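Local coordinates for fatty acid multifunctional protein (atmfp2) (Arabidopsis thaliana, PDB 2WTB) that carries enoyl-CoA hydratase and 3-hydroxyacyl-CoA dehydrogenase activities that drive peroxisomal fatty acid beta-oxidation during seed germination, at residues A19-I24 against K53-T58; I422-T427 against R444-H449; E461-N466 against T494-N499; Y520-A525 against G534-C539. All coordinates share one frame; numbering follows the deposited sequence.

Contact 1. Residues A19-I24 against K53-T58; sequences AVITLI and KAIVIT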
loop_
_atom_site.group_PDB
_atom_site.type_symbol
_atom_site.label_atom_id
_atom_site.label_comp_id
_atom_site.label_asym_id
_atom_site.label_seq_id
_atom_site.Cartn_x
_atom_site.Cartn_y
_atom_site.Cartn_z
ATOM N N ALA A 19 37.080 -16.468 -5.573
ATOM C CA ALA A 19 36.702 -15.834 -4.318
ATOM C C ALA A 19 35.186 -15.667 -4.231
ATOM O O ALA A 19 34.580 -14.981 -5.054
ATOM C CB ALA A 19 37.400 -14.486 -4.171
ATOM N N VAL A 20 34.582 -16.302 -3.231
ATOM C CA VAL A 20 33.144 -16.209 -3.007
ATOM C C VAL A 20 32.837 -15.209 -1.899
ATOM O O VAL A 20 33.293 -15.369 -0.768
ATOM C CB VAL A 20 32.549 -17.569 -2.608
ATOM C CG1 VAL A 20 31.038 -17.466 -2.461
ATOM C CG2 VAL A 20 32.926 -18.632 -3.625
ATOM N N ILE A 21 32.059 -14.183 -2.227
ATOM C CA ILE A 21 31.689 -13.154 -1.265
ATOM C C ILE A 21 30.219 -13.276 -0.890
ATOM O O ILE A 21 29.343 -13.168 -1.751
ATOM C CB ILE A 21 31.932 -11.746 -1.836
ATOM C CG1 ILE A 21 33.379 -11.603 -2.306
ATOM C CG2 ILE A 21 31.590 -10.677 -0.808
ATOM C CD1 ILE A 21 33.686 -10.245 -2.874
ATOM N N THR A 22 29.950 -13.497 0.395
ATOM C CA THR A 22 28.578 -13.638 0.876
ATOM C C THR A 22 28.080 -12.357 1.534
ATOM O O THR A 22 28.698 -11.846 2.468
ATOM C CB THR A 22 28.431 -14.800 1.883
ATOM O OG1 THR A 22 28.982 -16.000 1.326
ATOM C CG2 THR A 22 26.963 -15.029 2.224
ATOM N N LEU A 23 26.959 -11.842 1.041
ATOM C CA LEU A 23 26.345 -10.657 1.622
ATOM C C LEU A 23 25.539 -11.049 2.853
ATOM O O LEU A 23 24.610 -11.854 2.771
ATOM C CB LEU A 23 25.447 -9.959 0.599
ATOM C CG LEU A 23 26.066 -9.644 -0.768
ATOM C CD1 LEU A 23 25.018 -9.061 -1.703
ATOM C CD2 LEU A 23 27.256 -8.704 -0.636
ATOM N N ILE A 24 25.897 -10.477 3.996
ATOM C CA ILE A 24 25.280 -10.858 5.259
ATOM C C ILE A 24 24.706 -9.659 6.007
ATOM O O ILE A 24 25.423 -8.959 6.723
ATOM C CB ILE A 24 26.288 -11.585 6.168
ATOM C CG1 ILE A 24 26.968 -12.720 5.404
ATOM C CG2 ILE A 24 25.600 -12.112 7.413
ATOM C CD1 ILE A 24 27.981 -13.475 6.224
ATOM N N LYS A 53 41.540 -15.797 -9.029
ATOM C CA LYS A 53 41.383 -15.722 -10.480
ATOM C C LYS A 53 40.124 -14.955 -10.868
ATOM O O LYS A 53 40.112 -14.210 -11.847
ATOM C CB LYS A 53 41.330 -17.125 -11.089
ATOM C CG LYS A 53 42.598 -17.942 -10.914
ATOM C CD LYS A 53 42.480 -19.277 -11.634
ATOM C CE LYS A 53 43.740 -20.109 -11.483
ATOM N NZ LYS A 53 43.594 -21.424 -12.164
ATOM N N ALA A 54 39.061 -15.152 -10.099
ATOM C CA ALA A 54 37.792 -14.488 -10.360
ATOM C C ALA A 54 37.016 -14.306 -9.060
ATOM O O ALA A 54 37.488 -14.688 -7.990
ATOM C CB ALA A 54 36.974 -15.284 -11.366
ATOM N N ILE A 55 35.828 -13.722 -9.157
ATOM C CA ILE A 55 35.010 -13.461 -7.981
ATOM C C ILE A 55 33.576 -13.920 -8.203
ATOM O O ILE A 55 33.047 -13.833 -9.309
ATOM C CB ILE A 55 35.002 -11.959 -7.612
ATOM C CG1 ILE A 55 36.379 -11.511 -7.116
ATOM C CG2 ILE A 55 33.945 -11.664 -6.563
ATOM C CD1 ILE A 55 37.317 -11.072 -8.218
ATOM N N VAL A 56 32.954 -14.424 -7.145
ATOM C CA VAL A 56 31.541 -14.758 -7.178
ATOM C C VAL A 56 30.858 -14.062 -6.010
ATOM O O VAL A 56 31.423 -13.968 -4.923
ATOM C CB VAL A 56 31.318 -16.281 -7.100
ATOM C CG1 VAL A 56 29.846 -16.599 -6.884
ATOM C CG2 VAL A 56 31.836 -16.951 -8.365
ATOM N N ILE A 57 29.655 -13.549 -6.242
ATOM C CA ILE A 57 28.914 -12.865 -5.192
ATOM C C ILE A 57 27.579 -13.550 -4.939
ATOM O O ILE A 57 26.850 -13.885 -5.874
ATOM C CB ILE A 57 28.650 -11.388 -5.539
ATOM C CG1 ILE A 57 29.950 -10.672 -5.916
ATOM C CG2 ILE A 57 27.955 -10.690 -4.371
ATOM C CD1 ILE A 57 29.765 -9.187 -6.235
ATOM N N THR A 58 27.263 -13.760 -3.667
ATOM C CA THR A 58 25.996 -14.368 -3.292
ATOM C C THR A 58 25.558 -13.857 -1.926
ATOM O O THR A 58 26.342 -13.239 -1.207
ATOM C CB THR A 58 26.094 -15.905 -3.273
ATOM O OG1 THR A 58 24.821 -16.464 -2.932
ATOM C CG2 THR A 58 27.136 -16.358 -2.265
#
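A beta-alpha-beta crossover of the hydratase/isomerase (crotonase-like) domain brings these strands together: strand 18-24 is followed, after a loop, by helix 33-46, and the chain returns as strand 54-59, parallel to the first and beside it. Ala19, Ile21 and Leu23 direct their backbone polar groups at the returning strand, while Val20 and Thr22 bond to Glu12 and Val10 of strand 8-13. The zigzag starts with Ala19 N on Ala54 O (3.0 Å), a practically straight bond at 178°. Ala19 O then takes Val56 N at 2.7 Å, Ile21 N and O pair with Val56 O and Thr58 N, and Leu23 N reaches Thr58 O at 2.7 Å. In this register Ala19, Ile21, Ile55 and Ile57 share one face. Ile21 keeps CG1 beside its own backbone N (chi1 -55°), and its CD1 passes at a slant to meet Ile55 CG2 at 4.0 Å; further on, Leu23 CG lies 4.2 Å from Ile57 CG2. Leu39 and Tyr43 of helix 33-46 cover this apolar layer. On the other face, Val20 and Val56 lie under helix 193-205, and Thr58 splits its two branches. Its OG1, anti to the backbone N (chi1 -179°), bonds to Ala108 O on the next strand, which leaves the methyl CG2 to touch Val20 CG1 and Thr22 OG1, each at 4.1 Å.

Contact 2. Residues I422-T427 against R444-H449; sequences ILASNT and RIVGAH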
loop_
_atom_site.group_PDB
_atom_site.type_symbol
_atom_site.label_atom_id
_atom_site.label_comp_id
_atom_site.label_asym_id
_atom_site.label_seq_id
_atom_site.Cartn_x
_atom_site.Cartn_y
_atom_site.Cartn_z
ATOM N N ILE A 422 -13.637 -16.572 18.601
ATOM C CA ILE A 422 -13.725 -15.118 18.497
ATOM C C ILE A 422 -15.082 -14.683 17.949
ATOM O O ILE A 422 -15.542 -15.195 16.929
ATOM C CB ILE A 422 -12.601 -14.547 17.614
ATOM C CG1 ILE A 422 -11.243 -14.771 18.281
ATOM C CG2 ILE A 422 -12.828 -13.068 17.351
ATOM C CD1 ILE A 422 -10.068 -14.388 17.421
ATOM N N LEU A 423 -15.721 -13.744 18.639
ATOM C CA LEU A 423 -17.040 -13.262 18.245
ATOM C C LEU A 423 -16.946 -11.908 17.545
ATOM O O LEU A 423 -17.274 -10.870 18.120
ATOM C CB LEU A 423 -17.965 -13.177 19.463
ATOM C CG LEU A 423 -18.665 -14.469 19.901
ATOM C CD1 LEU A 423 -17.819 -15.702 19.612
ATOM C CD2 LEU A 423 -19.050 -14.408 21.375
ATOM N N ALA A 424 -16.496 -11.934 16.295
ATOM C CA ALA A 424 -16.254 -10.712 15.542
ATOM C C ALA A 424 -17.473 -10.286 14.730
ATOM O O ALA A 424 -18.259 -11.123 14.284
ATOM C CB ALA A 424 -15.044 -10.886 14.636
ATOM N N SER A 425 -17.617 -8.979 14.541
ATOM C CA SER A 425 -18.719 -8.432 13.758
ATOM C C SER A 425 -18.236 -7.454 12.695
ATOM O O SER A 425 -17.315 -6.671 12.926
ATOM C CB SER A 425 -19.738 -7.742 14.663
ATOM O OG SER A 425 -20.631 -6.953 13.899
ATOM N N ASN A 426 -18.875 -7.509 11.532
ATOM C CA ASN A 426 -18.562 -6.619 10.424
ATOM C C ASN A 426 -19.458 -5.379 10.451
ATOM O O ASN A 426 -19.535 -4.626 9.479
ATOM C CB ASN A 426 -18.714 -7.374 9.099
ATOM C CG ASN A 426 -18.549 -6.478 7.885
ATOM O OD1 ASN A 426 -17.517 -5.830 7.710
ATOM N ND2 ASN A 426 -19.569 -6.443 7.036
ATOM N N THR A 427 -20.130 -5.170 11.579
ATOM C CA THR A 427 -21.031 -4.035 11.740
ATOM C C THR A 427 -20.345 -2.723 11.377
ATOM O O THR A 427 -19.127 -2.592 11.498
ATOM C CB THR A 427 -21.568 -3.938 13.180
ATOM O OG1 THR A 427 -22.449 -2.812 13.292
ATOM C CG2 THR A 427 -20.418 -3.783 14.165
ATOM N N ARG A 444 -14.566 -11.509 24.115
ATOM C CA ARG A 444 -14.411 -12.228 22.854
ATOM C C ARG A 444 -15.000 -11.463 21.674
ATOM O O ARG A 444 -14.809 -11.849 20.520
ATOM C CB ARG A 444 -15.078 -13.602 22.939
ATOM C CG ARG A 444 -14.305 -14.642 23.723
ATOM C CD ARG A 444 -14.876 -16.028 23.476
ATOM N NE ARG A 444 -16.126 -16.251 24.196
ATOM C CZ ARG A 444 -17.053 -17.130 23.828
ATOM N NH1 ARG A 444 -16.881 -17.859 22.734
ATOM N NH2 ARG A 444 -18.158 -17.273 24.546
ATOM N N ILE A 445 -15.727 -10.390 21.965
ATOM C CA ILE A 445 -16.403 -9.625 20.920
ATOM C C ILE A 445 -15.530 -8.492 20.389
ATOM O O ILE A 445 -15.103 -7.615 21.141
ATOM C CB ILE A 445 -17.754 -9.069 21.409
ATOM C CG1 ILE A 445 -18.759 -10.210 21.573
ATOM C CG2 ILE A 445 -18.288 -8.034 20.434
ATOM C CD1 ILE A 445 -20.013 -9.817 22.314
ATOM N N VAL A 446 -15.270 -8.526 19.085
ATOM C CA VAL A 446 -14.406 -7.545 18.439
ATOM C C VAL A 446 -14.990 -7.126 17.092
ATOM O O VAL A 446 -15.873 -7.796 16.556
ATOM C CB VAL A 446 -12.981 -8.106 18.239
ATOM C CG1 VAL A 446 -12.994 -9.242 17.227
ATOM C CG2 VAL A 446 -12.016 -7.005 17.811
ATOM N N GLY A 447 -14.501 -6.015 16.552
ATOM C CA GLY A 447 -14.982 -5.513 15.278
ATOM C C GLY A 447 -14.030 -5.787 14.130
ATOM O O GLY A 447 -12.908 -5.282 14.103
ATOM N N ALA A 448 -14.479 -6.599 13.178
ATOM C CA ALA A 448 -13.714 -6.856 11.965
ATOM C C ALA A 448 -14.365 -6.117 10.799
ATOM O O ALA A 448 -15.203 -6.668 10.085
ATOM C CB ALA A 448 -13.640 -8.350 11.687
ATOM N N HIS A 449 -13.978 -4.859 10.620
ATOM C CA HIS A 449 -14.645 -3.988 9.662
ATOM C C HIS A 449 -13.962 -4.002 8.302
ATOM O O HIS A 449 -12.809 -3.594 8.171
ATOM C CB HIS A 449 -14.716 -2.560 10.204
ATOM C CG HIS A 449 -15.614 -1.662 9.415
ATOM N ND1 HIS A 449 -15.141 -0.598 8.678
ATOM C CD2 HIS A 449 -16.956 -1.673 9.241
ATOM C CE1 HIS A 449 -16.154 0.011 8.089
ATOM N NE2 HIS A 449 -17.267 -0.622 8.413
#
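Leu423 CB touches both Arg444 O and Ile445 CG1, the latter at 3.7 Å. Beyond it CG, held beside the backbone N (chi1 -83°), splits into two methyls that both go to the arginine: CD1 lies 3.9 Å from Arg444 NH1, and CD2 stands over the centre of the guanidinium face, 4.2 Å above its plane. A bend at chi3 (-76°) brings the guanidinium there, and NH1 is bonded to Cys421 O. The two strands, 422-425 and 445-450, are parallel neighbours in the Rossmann-type sheet of the NAD-binding domain, joined through helix 432-435. Leu423 N donates to Arg444 O at 2.8 Å, Val446 N returns a longer bond to Leu423 O, and Ser425 N and O continue the pattern with Val446 O and Ala448 N. On the face away from Leu423, Val446 CG1 wedges against Ala424 CB (3.7 Å) and Ile422 CG2. At the end of the strand, Ser425 OG accepts Thr427 N at 3.0 Å in an ST turn and is also bonded to Glu397. That turn brings Thr427 O to 3.3 Å from His449 CD2, while His449 NE2 bonds to Ser428 OG.

Contact 3. Residues E461-N466 against T494-N499; sequences EIVRTN and TGFAVN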
loop_
_atom_site.group_PDB
_atom_site.type_symbol
_atom_site.label_atom_id
_atom_site.label_comp_id
_atom_site.label_asym_id
_atom_site.label_seq_id
_atom_site.Cartn_x
_atom_site.Cartn_y
_atom_site.Cartn_z
ATOM N N GLU A 461 -10.358 -2.617 9.364
ATOM C CA GLU A 461 -10.472 -1.951 10.652
ATOM C C GLU A 461 -10.771 -2.956 11.756
ATOM O O GLU A 461 -11.854 -3.534 11.799
ATOM C CB GLU A 461 -11.566 -0.884 10.620
ATOM C CG GLU A 461 -11.084 0.504 10.246
ATOM C CD GLU A 461 -12.174 1.556 10.401
ATOM O OE1 GLU A 461 -13.369 1.200 10.297
ATOM O OE2 GLU A 461 -11.836 2.737 10.630
ATOM N N ILE A 462 -9.799 -3.170 12.636
ATOM C CA ILE A 462 -10.019 -3.980 13.828
ATOM C C ILE A 462 -10.534 -3.075 14.934
ATOM O O ILE A 462 -9.779 -2.289 15.506
ATOM C CB ILE A 462 -8.726 -4.677 14.292
ATOM C CG1 ILE A 462 -8.267 -5.695 13.250
ATOM C CG2 ILE A 462 -8.937 -5.361 15.627
ATOM C CD1 ILE A 462 -6.981 -6.387 13.614
ATOM N N VAL A 463 -11.827 -3.174 15.217
ATOM C CA VAL A 463 -12.461 -2.318 16.213
ATOM C C VAL A 463 -12.467 -2.971 17.591
ATOM O O VAL A 463 -13.178 -3.949 17.824
ATOM C CB VAL A 463 -13.907 -1.966 15.815
ATOM C CG1 VAL A 463 -14.520 -1.022 16.833
ATOM C CG2 VAL A 463 -13.939 -1.347 14.425
ATOM N N ARG A 464 -11.670 -2.421 18.502
ATOM C CA ARG A 464 -11.585 -2.938 19.862
ATOM C C ARG A 464 -12.562 -2.191 20.759
ATOM O O ARG A 464 -12.921 -1.051 20.481
ATOM C CB ARG A 464 -10.166 -2.758 20.409
ATOM C CG ARG A 464 -9.956 -1.405 21.066
ATOM C CD ARG A 464 -8.604 -0.797 20.734
ATOM N NE ARG A 464 -7.556 -1.231 21.647
ATOM C CZ ARG A 464 -6.503 -0.488 21.967
ATOM N NH1 ARG A 464 -6.372 0.726 21.455
ATOM N NH2 ARG A 464 -5.586 -0.953 22.806
ATOM N N THR A 465 -12.990 -2.833 21.839
ATOM C CA THR A 465 -13.800 -2.159 22.841
ATOM C C THR A 465 -12.970 -2.009 24.103
ATOM O O THR A 465 -11.775 -2.300 24.098
ATOM C CB THR A 465 -15.077 -2.942 23.173
ATOM O OG1 THR A 465 -15.650 -3.461 21.968
ATOM C CG2 THR A 465 -16.085 -2.036 23.848
ATOM N N ASN A 466 -13.603 -1.549 25.178
ATOM C CA ASN A 466 -12.961 -1.502 26.483
ATOM C C ASN A 466 -12.785 -2.913 27.024
ATOM O O ASN A 466 -11.997 -3.146 27.939
ATOM C CB ASN A 466 -13.803 -0.689 27.465
ATOM C CG ASN A 466 -14.184 0.669 26.922
ATOM O OD1 ASN A 466 -15.344 1.079 27.003
ATOM N ND2 ASN A 466 -13.210 1.379 26.361
ATOM N N THR A 494 -18.703 6.142 17.010
ATOM C CA THR A 494 -19.451 6.426 15.793
ATOM C C THR A 494 -18.546 6.492 14.563
ATOM O O THR A 494 -17.759 7.425 14.414
ATOM C CB THR A 494 -20.219 7.752 15.922
ATOM O OG1 THR A 494 -21.030 7.721 17.105
ATOM C CG2 THR A 494 -21.099 7.980 14.705
ATOM N N GLY A 495 -18.658 5.494 13.691
ATOM C CA GLY A 495 -17.910 5.474 12.445
ATOM C C GLY A 495 -16.443 5.107 12.596
ATOM O O GLY A 495 -15.650 5.297 11.670
ATOM N N PHE A 496 -16.084 4.580 13.762
ATOM C CA PHE A 496 -14.710 4.177 14.042
ATOM C C PHE A 496 -13.692 5.234 13.606
ATOM O O PHE A 496 -13.647 6.329 14.168
ATOM C CB PHE A 496 -14.402 2.831 13.385
ATOM C CG PHE A 496 -15.499 1.817 13.542
ATOM C CD1 PHE A 496 -16.082 1.594 14.779
ATOM C CD2 PHE A 496 -15.943 1.082 12.456
ATOM C CE1 PHE A 496 -17.092 0.662 14.928
ATOM C CE2 PHE A 496 -16.953 0.146 12.599
ATOM C CZ PHE A 496 -17.529 -0.063 13.838
ATOM N N ALA A 497 -12.884 4.906 12.603
ATOM C CA ALA A 497 -11.848 5.821 12.129
ATOM C C ALA A 497 -12.082 6.304 10.698
ATOM O O ALA A 497 -12.192 7.502 10.453
ATOM C CB ALA A 497 -10.474 5.180 12.247
ATOM N N VAL A 498 -12.155 5.364 9.762
ATOM C CA VAL A 498 -12.240 5.693 8.340
ATOM C C VAL A 498 -13.489 6.496 7.975
ATOM O O VAL A 498 -13.391 7.615 7.476
ATOM C CB VAL A 498 -12.181 4.425 7.468
ATOM C CG1 VAL A 498 -12.299 4.788 5.998
ATOM C CG2 VAL A 498 -10.894 3.661 7.737
ATOM N N ASN A 499 -14.660 5.919 8.221
ATOM C CA ASN A 499 -15.917 6.574 7.880
ATOM C C ASN A 499 -16.169 7.855 8.666
ATOM O O ASN A 499 -16.668 8.834 8.117
ATOM C CB ASN A 499 -17.091 5.608 8.048
ATOM C CG ASN A 499 -17.101 4.523 6.993
ATOM O OD1 ASN A 499 -17.908 3.595 7.047
ATOM N ND2 ASN A 499 -16.202 4.636 6.022
HETATM O O HOH W 1 -15.047 3.458 9.593
#
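Glu461 OE2 takes two backbone N-H groups where the loop enters helix 498-514: Val498 N at 2.8 Å, nearly straight at 169°, and Ala497 N at 3.1 Å, more bent at 137°. Both donors come in on the syn side of the oxygen, but from opposite faces of the carboxylate plane, so this oxygen is held from both faces of the plane. The other oxygen, OE1, lies at the edge of the Phe496 ring, 3.4 Å from Phe496 CD2, and receives a water that also donates to Gly495 O and accepts from Asn499 N. Through that water, the carboxylate is tied to both sides of the helix start. Beyond CG the glutamate chain is extended, which carries the carboxylate across from its strand to the loop. Two residues on, Val463 lays CG2 over the centre of the Phe496 ring, 3.5 Å from the centroid and only 5° off the normal, a textbook CH-pi contact; its CG1 touches Phe496 CE1 at 3.6 Å. Phe496 also meets His449 edge-to-face. The contact thus joins strand 459-464 of the NAD-binding sheet to the loop that leads into helix 498-514 and to the first residue of that helix. Val490 of the neighbouring strand 486-491 packs on Val463, Phe496 and Ala497, and Leu432 of helix 432-435 touches both Val463 and Phe496.

Contact 4. Residues Y520-A525 against G534-C539; sequences YLIDRA and GPFRLC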
loop_
_atom_site.group_PDB
_atom_site.type_symbol
_atom_site.label_atom_id
_atom_site.label_comp_id
_atom_site.label_asym_id
_atom_site.label_seq_id
_atom_site.Cartn_x
_atom_site.Cartn_y
_atom_site.Cartn_z
ATOM N N TYR A 520 -19.435 20.028 -10.304
ATOM C CA TYR A 520 -18.489 19.407 -11.224
ATOM C C TYR A 520 -17.105 20.042 -11.129
ATOM O O TYR A 520 -16.094 19.378 -11.356
ATOM C CB TYR A 520 -19.025 19.464 -12.654
ATOM C CG TYR A 520 -20.430 18.918 -12.776
ATOM C CD1 TYR A 520 -20.660 17.552 -12.864
ATOM C CD2 TYR A 520 -21.526 19.769 -12.788
ATOM C CE1 TYR A 520 -21.944 17.050 -12.969
ATOM C CE2 TYR A 520 -22.812 19.276 -12.892
ATOM C CZ TYR A 520 -23.017 17.917 -12.982
ATOM O OH TYR A 520 -24.297 17.424 -13.086
ATOM N N LEU A 521 -17.062 21.327 -10.789
ATOM C CA LEU A 521 -15.795 21.994 -10.514
ATOM C C LEU A 521 -15.176 21.388 -9.258
ATOM O O LEU A 521 -13.978 21.113 -9.213
ATOM C CB LEU A 521 -15.997 23.498 -10.327
ATOM C CG LEU A 521 -16.593 24.287 -11.495
ATOM C CD1 LEU A 521 -16.713 25.762 -11.137
ATOM C CD2 LEU A 521 -15.764 24.105 -12.758
ATOM N N ILE A 522 -16.009 21.183 -8.240
ATOM C CA ILE A 522 -15.575 20.553 -6.999
ATOM C C ILE A 522 -14.877 19.228 -7.288
ATOM O O ILE A 522 -13.742 19.006 -6.866
ATOM C CB ILE A 522 -16.764 20.279 -6.058
ATOM C CG1 ILE A 522 -17.554 21.562 -5.788
ATOM C CG2 ILE A 522 -16.282 19.658 -4.752
ATOM C CD1 ILE A 522 -16.853 22.536 -4.869
ATOM N N ASP A 523 -15.566 18.352 -8.013
ATOM C CA ASP A 523 -15.034 17.034 -8.343
ATOM C C ASP A 523 -13.717 17.117 -9.105
ATOM O O ASP A 523 -12.772 16.390 -8.800
ATOM C CB ASP A 523 -16.056 16.224 -9.145
ATOM C CG ASP A 523 -17.168 15.671 -8.278
ATOM O OD1 ASP A 523 -17.268 16.080 -7.102
ATOM O OD2 ASP A 523 -17.943 14.823 -8.768
ATOM N N ARG A 524 -13.658 18.004 -10.092
ATOM C CA ARG A 524 -12.462 18.146 -10.915
ATOM C C ARG A 524 -11.279 18.662 -10.100
ATOM O O ARG A 524 -10.148 18.206 -10.272
ATOM C CB ARG A 524 -12.733 19.076 -12.101
ATOM N N ALA A 525 -11.546 19.612 -9.212
ATOM C CA ALA A 525 -10.496 20.189 -8.385
ATOM C C ALA A 525 -9.900 19.138 -7.460
ATOM O O ALA A 525 -8.696 19.131 -7.200
ATOM C CB ALA A 525 -11.041 21.354 -7.577
ATOM N N GLY A 534 -14.242 12.381 -7.372
ATOM C CA GLY A 534 -14.740 13.595 -6.757
ATOM C C GLY A 534 -15.763 13.252 -5.694
ATOM O O GLY A 534 -16.328 12.161 -5.713
ATOM N N PRO A 535 -16.006 14.180 -4.758
ATOM C CA PRO A 535 -16.972 13.965 -3.676
ATOM C C PRO A 535 -18.311 13.451 -4.198
ATOM O O PRO A 535 -18.803 12.426 -3.728
ATOM C CB PRO A 535 -17.143 15.364 -3.084
ATOM C CG PRO A 535 -15.850 16.040 -3.357
ATOM C CD PRO A 535 -15.367 15.505 -4.677
ATOM N N PHE A 536 -18.886 14.159 -5.163
ATOM C CA PHE A 536 -20.174 13.776 -5.728
ATOM C C PHE A 536 -20.031 12.560 -6.637
ATOM O O PHE A 536 -20.844 11.637 -6.592
ATOM C CB PHE A 536 -20.789 14.952 -6.490
ATOM C CG PHE A 536 -20.873 16.213 -5.679
ATOM C CD1 PHE A 536 -19.869 17.165 -5.749
ATOM C CD2 PHE A 536 -21.947 16.439 -4.834
ATOM C CE1 PHE A 536 -19.940 18.323 -4.997
ATOM C CE2 PHE A 536 -22.022 17.593 -4.079
ATOM C CZ PHE A 536 -21.016 18.536 -4.161
ATOM N N ARG A 537 -18.986 12.568 -7.457
ATOM C CA ARG A 537 -18.698 11.457 -8.354
ATOM C C ARG A 537 -18.580 10.149 -7.576
ATOM O O ARG A 537 -19.077 9.109 -8.008
ATOM C CB ARG A 537 -17.414 11.741 -9.137
ATOM C CG ARG A 537 -16.851 10.561 -9.905
ATOM C CD ARG A 537 -17.881 9.920 -10.812
ATOM N NE ARG A 537 -17.243 9.096 -11.834
ATOM C CZ ARG A 537 -17.834 8.080 -12.452
ATOM N NH1 ARG A 537 -19.081 7.751 -12.144
ATOM N NH2 ARG A 537 -17.174 7.390 -13.372
ATOM N N LEU A 538 -17.925 10.214 -6.421
ATOM C CA LEU A 538 -17.779 9.058 -5.544
ATOM C C LEU A 538 -19.089 8.759 -4.825
ATOM O O LEU A 538 -19.398 7.606 -4.525
ATOM C CB LEU A 538 -16.652 9.299 -4.533
ATOM C CG LEU A 538 -16.477 8.311 -3.375
ATOM C CD1 LEU A 538 -15.008 8.188 -2.988
ATOM C CD2 LEU A 538 -17.325 8.713 -2.174
ATOM N N CYS A 539 -19.858 9.808 -4.554
ATOM C CA CYS A 539 -21.139 9.668 -3.874
ATOM C C CYS A 539 -22.124 8.861 -4.715
ATOM O O CYS A 539 -22.951 8.121 -4.183
ATOM C CB CYS A 539 -21.723 11.044 -3.551
ATOM S SG CYS A 539 -23.189 11.004 -2.503
#
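Helices 519-529 and 535-542 meet almost at a right angle: the axes of their segments cross at -95° and approach to 8.6 Å. The backbones come closest at Asp523 and Gly534, whose CA atoms are 3.8 Å apart; Gly534 is the N-cap of the second helix, and having no side chain it lets that helix start right against the first. Asp523 uses the closeness. With CG beside its backbone N (chi1 -76°), its carboxylate spans the first turn of helix 535-542 like a fork. OD1 accepts Phe536 N at 3.2 Å and OD2 accepts Arg537 N at 2.8 Å, both on the syn side. The positive end of the helix dipole would be expected to favour the ionised carboxylate. OD1 is further hemmed in by Pro535 CD and by Phe536 CD1, each 3.1 Å away, so the aspartate meets the phenyl ring at its edge. Ile522 reaches the same ring edge with CB, 3.9 Å from Phe536 CE1, while its CG2 lies against Pro535 CG at 3.9 Å. Within the C-terminal domain of the dehydrogenase, this corner rests on helix 498-514, where Tyr505 touches Pro535 and Ala509, Met510 and Val513 pack on Phe536. Ile627 of helix 624-644 touches Ile522.

Contacts 2 and 3 form one continuous block, with centres 11 Å apart: strand 445-450 pairs antiparallel with strand 459-464, Gly447 O lying 2.6 Å from Val463 N and His449 N 2.8 Å from Glu461 O. Contact 3 then leads out of the NAD-binding sheet into helix 498-514, whose later residues pack against Pro535 and Phe536 of contact 4; the nearest atoms of contacts 3 and 4 are still about 9 Å apart. Contact 1 belongs to the separate hydratase/isomerase part, its centre 52 Å from those of contacts 2 and 3. There the side chain of Leu23 is about 11 Å from that of Glu119, the predicted nucleophile.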